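Local coordinates for putative regulatory protein SCO4313 (Streptomyces coelicolor, PDB 2OI8) that probably binds DNA as a dimeric transcription regulator of the TetR family, with a helix-turn-helix domain joined to an all-helical C-terminal domain, at residues H24-I29 / P104-L109; G59-I64 / P116-P121; A95-A100 / G185-E190. All coordinates share one frame; numbering follows the deposited sequence.

Interaction 1 of 3, residues H24-I29 / P104-L109; sequences HAWEQI and PQRYFL
W26 and L109 meet where the DNA-binding domain of this TetR-type fold rests on the C-terminal domain. W26 CH2 lies 3.4 Å from L109 CD2. The two side chains cross at about a right angle. W26 CG stands anti to the carbonyl carbon (chi1 -68°), and from there the six-membered ring reaches across to the backbone of helix 104-111. W26 CZ3 is 3.8 Å from R106 CA, and Q105 O lies near the ring plane at its edge, 3.9 Å from CZ3. I29, one turn further on, adds a second apolar contact. An alanine in place of W26 would probably open a gap against L109 and R106 and leave I29 to carry most of the contact. No hydrogen bond joins the two segments. Their helix axes cross nearly at right angles, at 83°, 11.0 Å apart at their closest. L67 of helix 60-84 touches both W26 and I29 and so lies beside the seam. R106 turns its polar end away to W99 O, where NH2 is hydrogen-bonded. Within helix 14-32, away from the contact, H24 ND1 gives E27 OE1 a nearly straight hydrogen bond. In the second apolar contact, I29 CD1 is 4.1 Å from L109 CD1.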
ATOM      1  N   HIS A  24       9.761  -3.130  21.678  1.00 18.12           N
ATOM      2  CA  HIS A  24       8.703  -2.238  22.173  1.00 18.23           C
ATOM      3  C   HIS A  24       8.250  -1.236  21.137  1.00 17.87           C
ATOM      4  O   HIS A  24       7.086  -0.829  21.144  1.00 18.64           O
ATOM      5  CB  HIS A  24       9.096  -1.534  23.470  1.00 18.26           C
ATOM      6  CG  HIS A  24       9.363  -2.491  24.582  1.00 19.17           C
ATOM      7  ND1 HIS A  24       8.393  -3.339  25.071  1.00 20.21           N
ATOM      8  CD2 HIS A  24      10.500  -2.786  25.254  1.00 18.83           C
ATOM      9  CE1 HIS A  24       8.917  -4.101  26.014  1.00 20.30           C
ATOM     10  NE2 HIS A  24      10.192  -3.784  26.146  1.00 20.51           N
ATOM     11  N   ALA A  25       9.160  -0.862  20.241  1.00 16.99           N
ATOM     12  CA  ALA A  25       8.854   0.079  19.164  1.00 16.35           C
ATOM     13  C   ALA A  25       7.787  -0.499  18.227  1.00 16.06           C
ATOM     14  O   ALA A  25       6.879   0.210  17.820  1.00 15.79           O
ATOM     15  CB  ALA A  25      10.111   0.457  18.397  1.00 15.89           C
ATOM     16  N   TRP A  26       7.868  -1.789  17.914  1.00 15.74           N
ATOM     17  CA  TRP A  26       6.804  -2.405  17.143  1.00 15.47           C
ATOM     18  C   TRP A  26       5.464  -2.303  17.883  1.00 15.84           C
ATOM     19  O   TRP A  26       4.464  -1.920  17.265  1.00 16.07           O
ATOM     20  CB  TRP A  26       7.151  -3.841  16.735  1.00 14.63           C
ATOM     21  CG  TRP A  26       8.278  -3.883  15.729  1.00 15.20           C
ATOM     22  CD1 TRP A  26       9.594  -4.225  15.965  1.00 15.18           C
ATOM     23  CD2 TRP A  26       8.202  -3.542  14.327  1.00 15.05           C
ATOM     24  NE1 TRP A  26      10.329  -4.128  14.793  1.00 14.96           N
ATOM     25  CE2 TRP A  26       9.503  -3.714  13.781  1.00 13.87           C
ATOM     26  CE3 TRP A  26       7.160  -3.123  13.481  1.00 14.04           C
ATOM     27  CZ2 TRP A  26       9.784  -3.472  12.440  1.00 13.76           C
ATOM     28  CZ3 TRP A  26       7.448  -2.883  12.153  1.00 14.08           C
ATOM     29  CH2 TRP A  26       8.746  -3.062  11.645  1.00 13.78           C
ATOM     30  N   GLU A  27       5.447  -2.593  19.192  1.00 15.98           N
ATOM     31  CA  GLU A  27       4.210  -2.513  20.000  1.00 16.56           C
ATOM     32  C   GLU A  27       3.543  -1.149  19.815  1.00 16.29           C
ATOM     33  O   GLU A  27       2.359  -1.073  19.442  1.00 16.02           O
ATOM     34  CB  GLU A  27       4.462  -2.772  21.497  1.00 16.31           C
ATOM     35  CG  GLU A  27       4.647  -4.230  21.883  1.00 17.77           C
ATOM     36  CD  GLU A  27       5.126  -4.433  23.353  1.00 18.32           C
ATOM     37  OE1 GLU A  27       5.863  -3.581  23.936  1.00 20.81           O
ATOM     38  OE2 GLU A  27       4.760  -5.476  23.924  1.00 19.26           O
ATOM     39  N   GLN A  28       4.318  -0.080  20.054  1.00 16.15           N
ATOM     40  CA  GLN A  28       3.847   1.302  19.860  1.00 15.97           C
ATOM     41  C   GLN A  28       3.394   1.576  18.437  1.00 15.49           C
ATOM     42  O   GLN A  28       2.445   2.330  18.229  1.00 15.55           O
ATOM     43  CB  GLN A  28       4.921   2.323  20.235  1.00 15.84           C
ATOM     44  CG  GLN A  28       5.131   2.531  21.715  1.00 17.24           C
ATOM     45  CD  GLN A  28       5.953   3.770  22.004  1.00 18.69           C
ATOM     46  OE1 GLN A  28       6.815   3.773  22.885  1.00 18.82           O
ATOM     47  NE2 GLN A  28       5.693   4.832  21.250  1.00 19.90           N
ATOM     48  N   ILE A  29       4.094   1.002  17.460  1.00 15.25           N
ATOM     49  CA  ILE A  29       3.698   1.149  16.054  1.00 15.37           C
ATOM     50  C   ILE A  29       2.359   0.438  15.888  1.00 15.88           C
ATOM     51  O   ILE A  29       1.377   1.042  15.452  1.00 15.48           O
ATOM     52  CB  ILE A  29       4.754   0.570  15.067  1.00 15.05           C
ATOM     53  CG1 ILE A  29       6.038   1.394  15.147  1.00 13.66           C
ATOM     54  CG2 ILE A  29       4.207   0.525  13.617  1.00 14.58           C
ATOM     55  CD1 ILE A  29       7.022   1.025  14.037  1.00 13.80           C
ATOM     56  N   PRO A 104       2.149  -8.135   8.941  1.00  8.49           N
ATOM     57  CA  PRO A 104       1.627  -7.004   8.179  1.00  9.18           C
ATOM     58  C   PRO A 104       2.213  -5.652   8.588  1.00  9.82           C
ATOM     59  O   PRO A 104       2.407  -4.762   7.712  1.00 10.24           O
ATOM     60  CB  PRO A 104       0.122  -7.035   8.488  1.00  9.06           C
ATOM     61  CG  PRO A 104      -0.170  -8.495   8.787  1.00  8.75           C
ATOM     62  CD  PRO A 104       1.063  -8.880   9.605  1.00  8.74           C
ATOM     63  N   GLN A 105       2.503  -5.488   9.882  1.00  9.76           N
ATOM     64  CA  GLN A 105       3.018  -4.221  10.381  1.00 10.38           C
ATOM     65  C   GLN A 105       4.372  -3.961   9.776  1.00 10.61           C
ATOM     66  O   GLN A 105       4.668  -2.829   9.377  1.00 10.83           O
ATOM     67  CB  GLN A 105       3.111  -4.192  11.906  1.00 10.67           C
ATOM     68  CG  GLN A 105       1.788  -4.163  12.597  1.00 12.22           C
ATOM     69  CD  GLN A 105       0.886  -3.054  12.080  1.00 17.24           C
ATOM     70  OE1 GLN A 105       1.261  -1.862  12.039  1.00 19.91           O
ATOM     71  NE2 GLN A 105      -0.317  -3.437  11.675  1.00 19.21           N
ATOM     72  N   ARG A 106       5.181  -5.015   9.682  1.00 10.06           N
ATOM     73  CA  ARG A 106       6.477  -4.891   9.046  1.00  9.62           C
ATOM     74  C   ARG A 106       6.330  -4.560   7.547  1.00  9.79           C
ATOM     75  O   ARG A 106       7.058  -3.715   7.026  1.00 10.46           O
ATOM     76  CB  ARG A 106       7.259  -6.169   9.255  1.00  9.53           C
ATOM     77  CG  ARG A 106       8.693  -6.146   8.784  1.00 10.47           C
ATOM     78  CD  ARG A 106       9.322  -7.518   9.012  1.00 11.71           C
ATOM     79  NE  ARG A 106       8.489  -8.590   8.455  1.00 13.37           N
ATOM     80  CZ  ARG A 106       8.697  -9.887   8.665  1.00 14.32           C
ATOM     81  NH1 ARG A 106       9.716 -10.279   9.419  1.00 14.41           N
ATOM     82  NH2 ARG A 106       7.898 -10.795   8.117  1.00 13.85           N
ATOM     83  N   TYR A 107       5.376  -5.195   6.867  1.00  9.39           N
ATOM     84  CA  TYR A 107       5.132  -4.945   5.453  1.00  8.65           C
ATOM     85  C   TYR A 107       4.835  -3.458   5.234  1.00  9.05           C
ATOM     86  O   TYR A 107       5.397  -2.816   4.329  1.00  8.78           O
ATOM     87  CB  TYR A 107       3.961  -5.826   4.950  1.00  8.54           C
ATOM     88  CG  TYR A 107       3.575  -5.604   3.484  1.00  6.75           C
ATOM     89  CD1 TYR A 107       2.612  -4.653   3.144  1.00  3.72           C
ATOM     90  CD2 TYR A 107       4.169  -6.360   2.440  1.00  4.75           C
ATOM     91  CE1 TYR A 107       2.239  -4.422   1.793  1.00  3.67           C
ATOM     92  CE2 TYR A 107       3.798  -6.149   1.072  1.00  3.07           C
ATOM     93  CZ  TYR A 107       2.845  -5.174   0.771  1.00  6.95           C
ATOM     94  OH  TYR A 107       2.454  -4.927  -0.539  1.00 10.18           O
ATOM     95  N   PHE A 108       3.974  -2.910   6.086  1.00  9.01           N
ATOM     96  CA  PHE A 108       3.490  -1.556   5.894  1.00  9.88           C
ATOM     97  C   PHE A 108       4.472  -0.475   6.279  1.00  9.92           C
ATOM     98  O   PHE A 108       4.375   0.640   5.791  1.00  9.08           O
ATOM     99  CB  PHE A 108       2.181  -1.344   6.626  1.00 10.44           C
ATOM    100  CG  PHE A 108       0.990  -1.956   5.922  1.00 11.52           C
ATOM    101  CD1 PHE A 108       0.733  -1.660   4.576  1.00 12.21           C
ATOM    102  CD2 PHE A 108       0.105  -2.799   6.616  1.00 10.49           C
ATOM    103  CE1 PHE A 108      -0.407  -2.222   3.913  1.00 14.51           C
ATOM    104  CE2 PHE A 108      -1.026  -3.344   5.984  1.00 11.49           C
ATOM    105  CZ  PHE A 108      -1.284  -3.063   4.631  1.00 12.50           C
ATOM    106  N   LEU A 109       5.427  -0.801   7.142  1.00 10.15           N
ATOM    107  CA  LEU A 109       6.474   0.153   7.447  1.00 10.70           C
ATOM    108  C   LEU A 109       7.295   0.436   6.153  1.00 11.03           C
ATOM    109  O   LEU A 109       7.716   1.561   5.908  1.00 11.26           O
ATOM    110  CB  LEU A 109       7.324  -0.375   8.612  1.00 10.95           C
ATOM    111  CG  LEU A 109       8.375   0.575   9.213  1.00 12.18           C
ATOM    112  CD1 LEU A 109       7.788   1.705  10.101  1.00 10.65           C
ATOM    113  CD2 LEU A 109       9.421  -0.216   9.966  1.00  8.84           C
TER

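Interaction 2 of 3, residues G59-I64 / P116-P121; sequences GRDELI and PGYRAP
The Y118 ring carries I64 on one face and D61 at its edge. This joins the start of helix 60-84, just after the predicted helix-turn-helix of the TetR fold, to the loop that follows helix 104-111. I64 CG2 sits over the ring centre in a CH-pi contact, 3.6 Å from the centroid of the Y118 ring and 12° off its normal. The I64 branch that does this is anti to the backbone N. At the edge, D61 OD1 comes 3.2 Å from Y118 CD1, near the ring plane. The D61 carboxylate is turned 72° from the ring. Y118 points its CB toward the helix, and CG is anti to the backbone N (chi1 170°). The phenol oxygen is held beyond the two segments: Y118 OH is hydrogen-bonded to T65 OG1. The same T65 hydroxyl also bonds D61 O, so the ring end and the first helical turn share one partner. Next to this loop's start, P116 packs on T31 of the second subunit.

The R60 guanidinium is the second flat group. R60 pairs with its neighbour D61 by charge alone, because the carboxylate oxygen lies well out of the guanidinium plane. At its edge, R60 NH2 is 3.2 Å from P116 O, near the guanidinium plane, but the angle is too poor for a hydrogen bond.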
ATOM      1  N   GLY A  59      17.482   9.729  18.728  1.00 14.04           N
ATOM      2  CA  GLY A  59      16.279  10.293  18.128  1.00 13.45           C
ATOM      3  C   GLY A  59      15.424   9.293  17.396  1.00 13.47           C
ATOM      4  O   GLY A  59      15.913   8.260  16.930  1.00 13.32           O
ATOM      5  N   ARG A  60      14.146   9.639  17.271  1.00 13.21           N
ATOM      6  CA  ARG A  60      13.144   8.806  16.649  1.00 13.41           C
ATOM      7  C   ARG A  60      13.490   8.355  15.224  1.00 12.82           C
ATOM      8  O   ARG A  60      13.112   7.255  14.809  1.00 11.96           O
ATOM      9  CB  ARG A  60      11.780   9.521  16.680  1.00 13.81           C
ATOM     10  CG  ARG A  60      10.637   8.838  15.855  1.00 15.25           C
ATOM     11  CD  ARG A  60       9.374   9.702  15.861  1.00 15.34           C
ATOM     12  NE  ARG A  60       8.775   9.923  14.531  1.00 19.05           N
ATOM     13  CZ  ARG A  60       9.224  10.827  13.661  1.00 20.09           C
ATOM     14  NH1 ARG A  60      10.287  11.557  13.952  1.00 22.79           N
ATOM     15  NH2 ARG A  60       8.636  11.004  12.495  1.00 21.81           N
ATOM     16  N   ASP A  61      14.181   9.198  14.462  1.00 12.71           N
ATOM     17  CA  ASP A  61      14.445   8.849  13.059  1.00 12.53           C
ATOM     18  C   ASP A  61      15.494   7.765  12.964  1.00 11.74           C
ATOM     19  O   ASP A  61      15.377   6.876  12.133  1.00 12.23           O
ATOM     20  CB  ASP A  61      14.854  10.066  12.226  1.00 13.17           C
ATOM     21  CG  ASP A  61      13.685  11.018  11.945  1.00 13.84           C
ATOM     22  OD1 ASP A  61      12.505  10.602  12.056  1.00 12.64           O
ATOM     23  OD2 ASP A  61      13.967  12.197  11.625  1.00 16.55           O
ATOM     24  N   GLU A  62      16.499   7.844  13.831  1.00 10.38           N
ATOM     25  CA  GLU A  62      17.489   6.777  13.988  1.00  9.88           C
ATOM     26  C   GLU A  62      16.856   5.424  14.318  1.00  8.79           C
ATOM     27  O   GLU A  62      17.290   4.387  13.809  1.00  8.51           O
ATOM     28  CB  GLU A  62      18.483   7.127  15.087  1.00  9.87           C
ATOM     29  CG  GLU A  62      19.620   8.001  14.636  1.00 11.46           C
ATOM     30  CD  GLU A  62      20.840   7.849  15.523  1.00 14.70           C
ATOM     31  OE1 GLU A  62      20.952   6.825  16.260  1.00 14.03           O
ATOM     32  OE2 GLU A  62      21.694   8.761  15.473  1.00 16.30           O
ATOM     33  N   LEU A  63      15.841   5.445  15.177  1.00  7.38           N
ATOM     34  CA  LEU A  63      15.134   4.248  15.517  1.00  6.27           C
ATOM     35  C   LEU A  63      14.322   3.787  14.322  1.00  6.45           C
ATOM     36  O   LEU A  63      14.372   2.613  13.974  1.00  5.91           O
ATOM     37  CB  LEU A  63      14.234   4.465  16.723  1.00  5.79           C
ATOM     38  CG  LEU A  63      13.372   3.247  17.082  1.00  5.63           C
ATOM     39  CD1 LEU A  63      14.191   1.964  17.389  1.00  2.77           C
ATOM     40  CD2 LEU A  63      12.479   3.596  18.255  1.00  7.09           C
ATOM     41  N   ILE A  64      13.588   4.706  13.685  1.00  6.85           N
ATOM     42  CA  ILE A  64      12.772   4.344  12.531  1.00  7.31           C
ATOM     43  C   ILE A  64      13.694   3.721  11.493  1.00  7.74           C
ATOM     44  O   ILE A  64      13.438   2.597  11.008  1.00  7.32           O
ATOM     45  CB  ILE A  64      12.073   5.567  11.880  1.00  7.91           C
ATOM     46  CG1 ILE A  64      11.024   6.228  12.798  1.00  7.51           C
ATOM     47  CG2 ILE A  64      11.506   5.191  10.498  1.00  7.62           C
ATOM     48  CD1 ILE A  64       9.860   5.373  13.111  1.00 11.31           C
ATOM     49  N   PRO A 116       5.222  10.503   8.525  1.00 20.21           N
ATOM     50  CA  PRO A 116       5.275  11.956   8.341  1.00 21.17           C
ATOM     51  C   PRO A 116       6.460  12.527   9.047  1.00 22.30           C
ATOM     52  O   PRO A 116       6.724  12.167  10.191  1.00 22.49           O
ATOM     53  CB  PRO A 116       4.007  12.450   9.033  1.00 21.31           C
ATOM     54  CG  PRO A 116       3.093  11.290   9.014  1.00 21.05           C
ATOM     55  CD  PRO A 116       3.977  10.089   9.200  1.00 20.31           C
ATOM     56  N   GLY A 117       7.172  13.406   8.353  1.00 23.74           N
ATOM     57  CA  GLY A 117       8.330  14.086   8.919  1.00 25.02           C
ATOM     58  C   GLY A 117       9.636  13.325   8.737  1.00 26.06           C
ATOM     59  O   GLY A 117      10.713  13.944   8.742  1.00 26.43           O
ATOM     60  N   TYR A 118       9.550  12.000   8.568  1.00 25.91           N
ATOM     61  CA  TYR A 118      10.737  11.157   8.486  1.00 26.40           C
ATOM     62  C   TYR A 118      11.343  11.138   7.085  1.00 28.40           C
ATOM     63  O   TYR A 118      10.665  10.781   6.112  1.00 28.50           O
ATOM     64  CB  TYR A 118      10.418   9.716   8.929  1.00 24.74           C
ATOM     65  CG  TYR A 118      11.533   8.740   8.636  1.00 21.88           C
ATOM     66  CD1 TYR A 118      12.623   8.625   9.490  1.00 20.05           C
ATOM     67  CD2 TYR A 118      11.510   7.946   7.494  1.00 20.11           C
ATOM     68  CE1 TYR A 118      13.664   7.740   9.229  1.00 19.81           C
ATOM     69  CE2 TYR A 118      12.540   7.047   7.219  1.00 20.25           C
ATOM     70  CZ  TYR A 118      13.622   6.947   8.098  1.00 21.23           C
ATOM     71  OH  TYR A 118      14.661   6.072   7.837  1.00 19.85           O
ATOM     72  N   ARG A 119      12.625  11.496   6.990  1.00 30.92           N
ATOM     73  CA  ARG A 119      13.382  11.312   5.745  1.00 33.60           C
ATOM     74  C   ARG A 119      14.483  10.282   5.978  1.00 35.02           C
ATOM     75  O   ARG A 119      15.279  10.418   6.909  1.00 35.40           O
ATOM     76  CB  ARG A 119      13.979  12.636   5.245  1.00 33.82           C
ATOM     77  CG  ARG A 119      12.969  13.769   5.042  1.00 35.49           C
ATOM     78  CD  ARG A 119      13.479  15.061   5.685  1.00 38.40           C
ATOM     79  NE  ARG A 119      14.621  15.630   4.960  1.00 41.12           N
ATOM     80  CZ  ARG A 119      15.687  16.190   5.532  1.00 41.78           C
ATOM     81  NH1 ARG A 119      15.785  16.247   6.858  1.00 42.64           N
ATOM     82  NH2 ARG A 119      16.667  16.678   4.777  1.00 41.14           N
ATOM     83  N   ALA A 120      14.506   9.245   5.148  1.00 36.84           N
ATOM     84  CA  ALA A 120      15.481   8.163   5.272  1.00 38.77           C
ATOM     85  C   ALA A 120      16.890   8.573   4.819  1.00 40.34           C
ATOM     86  O   ALA A 120      17.042   9.510   4.022  1.00 40.53           O
ATOM     87  CB  ALA A 120      15.001   6.927   4.484  1.00 38.71           C
ATOM     88  N   PRO A 121      17.930   7.885   5.338  1.00 41.79           N
ATOM     89  CA  PRO A 121      19.240   7.988   4.697  1.00 42.94           C
ATOM     90  C   PRO A 121      19.230   7.161   3.402  1.00 44.22           C
ATOM     91  O   PRO A 121      18.534   6.133   3.329  1.00 44.42           O
ATOM     92  CB  PRO A 121      20.194   7.365   5.729  1.00 42.89           C
ATOM     93  CG  PRO A 121      19.379   7.147   6.975  1.00 42.51           C
ATOM     94  CD  PRO A 121      17.970   7.003   6.516  1.00 41.74           C
TER

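Interaction 3 of 3, residues A95-A100 / G185-E190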
ATOM      1  N   ALA A  95       7.382 -17.022  -1.298  1.00 11.84           N
ATOM      2  CA  ALA A  95       8.230 -16.503  -0.227  1.00 11.82           C
ATOM      3  C   ALA A  95       7.731 -15.093   0.174  1.00 11.32           C
ATOM      4  O   ALA A  95       7.526 -14.781   1.365  1.00 11.03           O
ATOM      5  CB  ALA A  95       9.679 -16.444  -0.698  1.00 11.36           C
ATOM      6  N   LEU A  96       7.497 -14.275  -0.837  1.00 10.62           N
ATOM      7  CA  LEU A  96       7.063 -12.900  -0.617  1.00 11.51           C
ATOM      8  C   LEU A  96       5.700 -12.833   0.099  1.00 10.75           C
ATOM      9  O   LEU A  96       5.509 -11.963   0.936  1.00  9.88           O
ATOM     10  CB  LEU A  96       7.033 -12.117  -1.950  1.00 11.30           C
ATOM     11  CG  LEU A  96       6.579 -10.646  -1.858  1.00 13.25           C
ATOM     12  CD1 LEU A  96       7.493  -9.804  -0.908  1.00 13.21           C
ATOM     13  CD2 LEU A  96       6.425  -9.975  -3.241  1.00 11.85           C
ATOM     14  N   ARG A  97       4.790 -13.773  -0.222  1.00 10.80           N
ATOM     15  CA  ARG A  97       3.427 -13.781   0.324  1.00 10.10           C
ATOM     16  C   ARG A  97       3.466 -14.029   1.816  1.00  9.79           C
ATOM     17  O   ARG A  97       2.834 -13.297   2.596  1.00  9.99           O
ATOM     18  CB  ARG A  97       2.541 -14.830  -0.367  1.00 10.36           C
ATOM     19  CG  ARG A  97       1.058 -14.786   0.066  1.00  9.55           C
ATOM     20  CD  ARG A  97       0.103 -15.489  -0.900  1.00  9.36           C
ATOM     21  NE  ARG A  97      -1.251 -15.505  -0.349  1.00  9.40           N
ATOM     22  CZ  ARG A  97      -2.132 -14.507  -0.500  1.00 11.70           C
ATOM     23  NH1 ARG A  97      -1.801 -13.442  -1.207  1.00 12.96           N
ATOM     24  NH2 ARG A  97      -3.349 -14.554   0.047  1.00 10.19           N
ATOM     25  N   ALA A  98       4.235 -15.037   2.202  1.00  9.62           N
ATOM     26  CA  ALA A  98       4.322 -15.482   3.601  1.00  9.70           C
ATOM     27  C   ALA A  98       5.039 -14.462   4.467  1.00  9.64           C
ATOM     28  O   ALA A  98       4.612 -14.178   5.589  1.00  9.45           O
ATOM     29  CB  ALA A  98       5.012 -16.844   3.682  1.00  9.78           C
ATOM     30  N   TRP A  99       6.126 -13.909   3.935  1.00  9.81           N
ATOM     31  CA  TRP A  99       6.823 -12.819   4.599  1.00  9.92           C
ATOM     32  C   TRP A  99       5.840 -11.652   4.834  1.00 10.48           C
ATOM     33  O   TRP A  99       5.771 -11.091   5.945  1.00 11.09           O
ATOM     34  CB  TRP A  99       8.042 -12.364   3.788  1.00  9.18           C
ATOM     35  CG  TRP A  99       8.722 -11.192   4.418  1.00  9.47           C
ATOM     36  CD1 TRP A  99       9.694 -11.226   5.367  1.00  9.22           C
ATOM     37  CD2 TRP A  99       8.464  -9.800   4.162  1.00 10.13           C
ATOM     38  NE1 TRP A  99      10.064  -9.949   5.726  1.00 10.09           N
ATOM     39  CE2 TRP A  99       9.321  -9.053   5.003  1.00 10.16           C
ATOM     40  CE3 TRP A  99       7.586  -9.115   3.317  1.00  9.07           C
ATOM     41  CZ2 TRP A  99       9.332  -7.664   5.014  1.00  9.32           C
ATOM     42  CZ3 TRP A  99       7.598  -7.735   3.328  1.00  8.77           C
ATOM     43  CH2 TRP A  99       8.469  -7.024   4.170  1.00  9.48           C
ATOM     44  N   ALA A 100       5.089 -11.285   3.795  1.00  9.68           N
ATOM     45  CA  ALA A 100       4.065 -10.252   3.920  1.00  8.98           C
ATOM     46  C   ALA A 100       3.022 -10.641   4.963  1.00  8.74           C
ATOM     47  O   ALA A 100       2.722  -9.877   5.886  1.00  8.78           O
ATOM     48  CB  ALA A 100       3.390  -9.986   2.563  1.00  8.39           C
ATOM     49  N   GLY A 185       0.522  -5.378  -5.336  1.00  7.97           N
ATOM     50  CA  GLY A 185      -0.832  -4.901  -5.605  1.00  7.00           C
ATOM     51  C   GLY A 185      -1.799  -5.781  -4.863  1.00  7.15           C
ATOM     52  O   GLY A 185      -2.637  -5.286  -4.128  1.00  6.85           O
ATOM     53  N   VAL A 186      -1.664  -7.097  -5.007  1.00  7.24           N
ATOM     54  CA  VAL A 186      -2.573  -7.973  -4.268  1.00  7.57           C
ATOM     55  C   VAL A 186      -2.235  -8.113  -2.775  1.00  7.27           C
ATOM     56  O   VAL A 186      -3.125  -8.074  -1.952  1.00  7.86           O
ATOM     57  CB  VAL A 186      -2.881  -9.304  -4.989  1.00  7.67           C
ATOM     58  CG1 VAL A 186      -2.108  -9.427  -6.269  1.00  7.55           C
ATOM     59  CG2 VAL A 186      -2.712 -10.516  -4.068  1.00  8.88           C
ATOM     60  N   LEU A 187      -0.961  -8.184  -2.424  1.00  6.92           N
ATOM     61  CA  LEU A 187      -0.605  -8.279  -1.020  1.00  6.90           C
ATOM     62  C   LEU A 187      -1.073  -7.092  -0.203  1.00  6.66           C
ATOM     63  O   LEU A 187      -1.650  -7.258   0.878  1.00  7.02           O
ATOM     64  CB  LEU A 187       0.909  -8.499  -0.838  1.00  6.73           C
ATOM     65  CG  LEU A 187       1.392  -9.880  -1.274  1.00  6.24           C
ATOM     66  CD1 LEU A 187       2.907  -9.961  -1.166  1.00  4.49           C
ATOM     67  CD2 LEU A 187       0.697 -10.986  -0.464  1.00  5.20           C
ATOM     68  N   SER A 188      -0.845  -5.889  -0.698  1.00  6.34           N
ATOM     69  CA  SER A 188      -1.218  -4.753   0.120  1.00  6.92           C
ATOM     70  C   SER A 188      -2.703  -4.467   0.046  1.00  6.83           C
ATOM     71  O   SER A 188      -3.287  -3.975   1.002  1.00  6.91           O
ATOM     72  CB  SER A 188      -0.381  -3.544  -0.224  1.00  6.73           C
ATOM     73  OG  SER A 188      -0.366  -3.390  -1.607  1.00  9.70           O
ATOM     74  N   LEU A 189      -3.345  -4.825  -1.059  1.00  7.48           N
ATOM     75  CA  LEU A 189      -4.808  -4.727  -1.099  1.00  7.31           C
ATOM     76  C   LEU A 189      -5.431  -5.667  -0.128  1.00  7.74           C
ATOM     77  O   LEU A 189      -6.374  -5.290   0.532  1.00  7.40           O
ATOM     78  CB  LEU A 189      -5.397  -4.955  -2.493  1.00  7.08           C
ATOM     79  CG  LEU A 189      -5.239  -3.799  -3.485  1.00  6.21           C
ATOM     80  CD1 LEU A 189      -5.845  -4.228  -4.803  1.00  7.68           C
ATOM     81  CD2 LEU A 189      -5.919  -2.520  -2.978  1.00  2.85           C
ATOM     82  N   GLU A 190      -4.913  -6.889  -0.012  1.00  9.04           N
ATOM     83  CA  GLU A 190      -5.470  -7.795   1.001  1.00 10.43           C
ATOM     84  C   GLU A 190      -5.144  -7.377   2.425  1.00  9.86           C
ATOM     85  O   GLU A 190      -6.058  -7.266   3.247  1.00 10.12           O
ATOM     86  CB  GLU A 190      -5.214  -9.287   0.735  1.00 10.31           C
ATOM     87  CG  GLU A 190      -3.803  -9.760   0.554  1.00 13.13           C
ATOM     88  CD  GLU A 190      -3.748 -11.110  -0.202  1.00 14.52           C
ATOM     89  OE1 GLU A 190      -4.640 -11.975   0.007  1.00 19.36           O
ATOM     90  OE2 GLU A 190      -2.806 -11.312  -1.012  1.00 18.39           O
TER
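L187 lays its two methyls across one side of helix 89-102. CD1 fits between L96 and A100, one turn apart: L187 CD1 is 3.8 Å from L96 CG and also 3.8 Å from A100 CB. The other methyl, CD2, turns to R97 and lies 3.9 Å from R97 CG. The two helix segments run nearly parallel, 20° apart, with R97 and L187 nearest in register.

A salt bridge flanks this apolar patch. R97 is extended from CG to NE and brings its guanidinium to the E190 carboxylate, with two hydrogen bonds. R97 NH2 gives one to E190 OE1, at 2.9 Å. The oxygen is near the guanidinium plane, but NH2 stands above the carboxylate plane. R97 NH1 gives the other to E190 OE2; the modelled length is very short, and its exact value is doubtful. The two flat groups are twisted by 51°, so they do not lie in one plane. E190 CG sits between its backbone N and carbonyl carbon (chi1 56°), and from there the extended chain brings the carboxylate to R97. E190 OE1 has a second partner in S202 OG, which would help fix the carboxylate.

The contact is a buried part of the C-terminal domain. F206 of helix 202-213 touches R97, V186 and L187. Y107 of helix 104-111 touches A100 and L187. Q75 of helix 60-84 lies against L96. On helix 170-191, V186 packs on S181 of the second subunit and L189 on F111 of the second subunit.

How the interactions relate
Interactions 1 and 2 join the DNA-binding domain to the C-terminal domain, while interaction 3 lies inside the latter. The segments come in the order 24-29, 59-64, 95-100, 104-109, 116-121, 185-190, so all three contacts interlock along the chain. The centres of interactions 1 and 2 are 14 Å apart, and they touch through A25 and L63. The centres of interactions 1 and 3 are 16 Å apart, and they meet where Y107 and R106 reach W99, A100 and S188. Interactions 2 and 3 do not touch; their centres are 25 Å apart on opposite sides of the chain centre. Helix 104-111 takes part in the domain contact of interaction 1 and touches both helices of interaction 3.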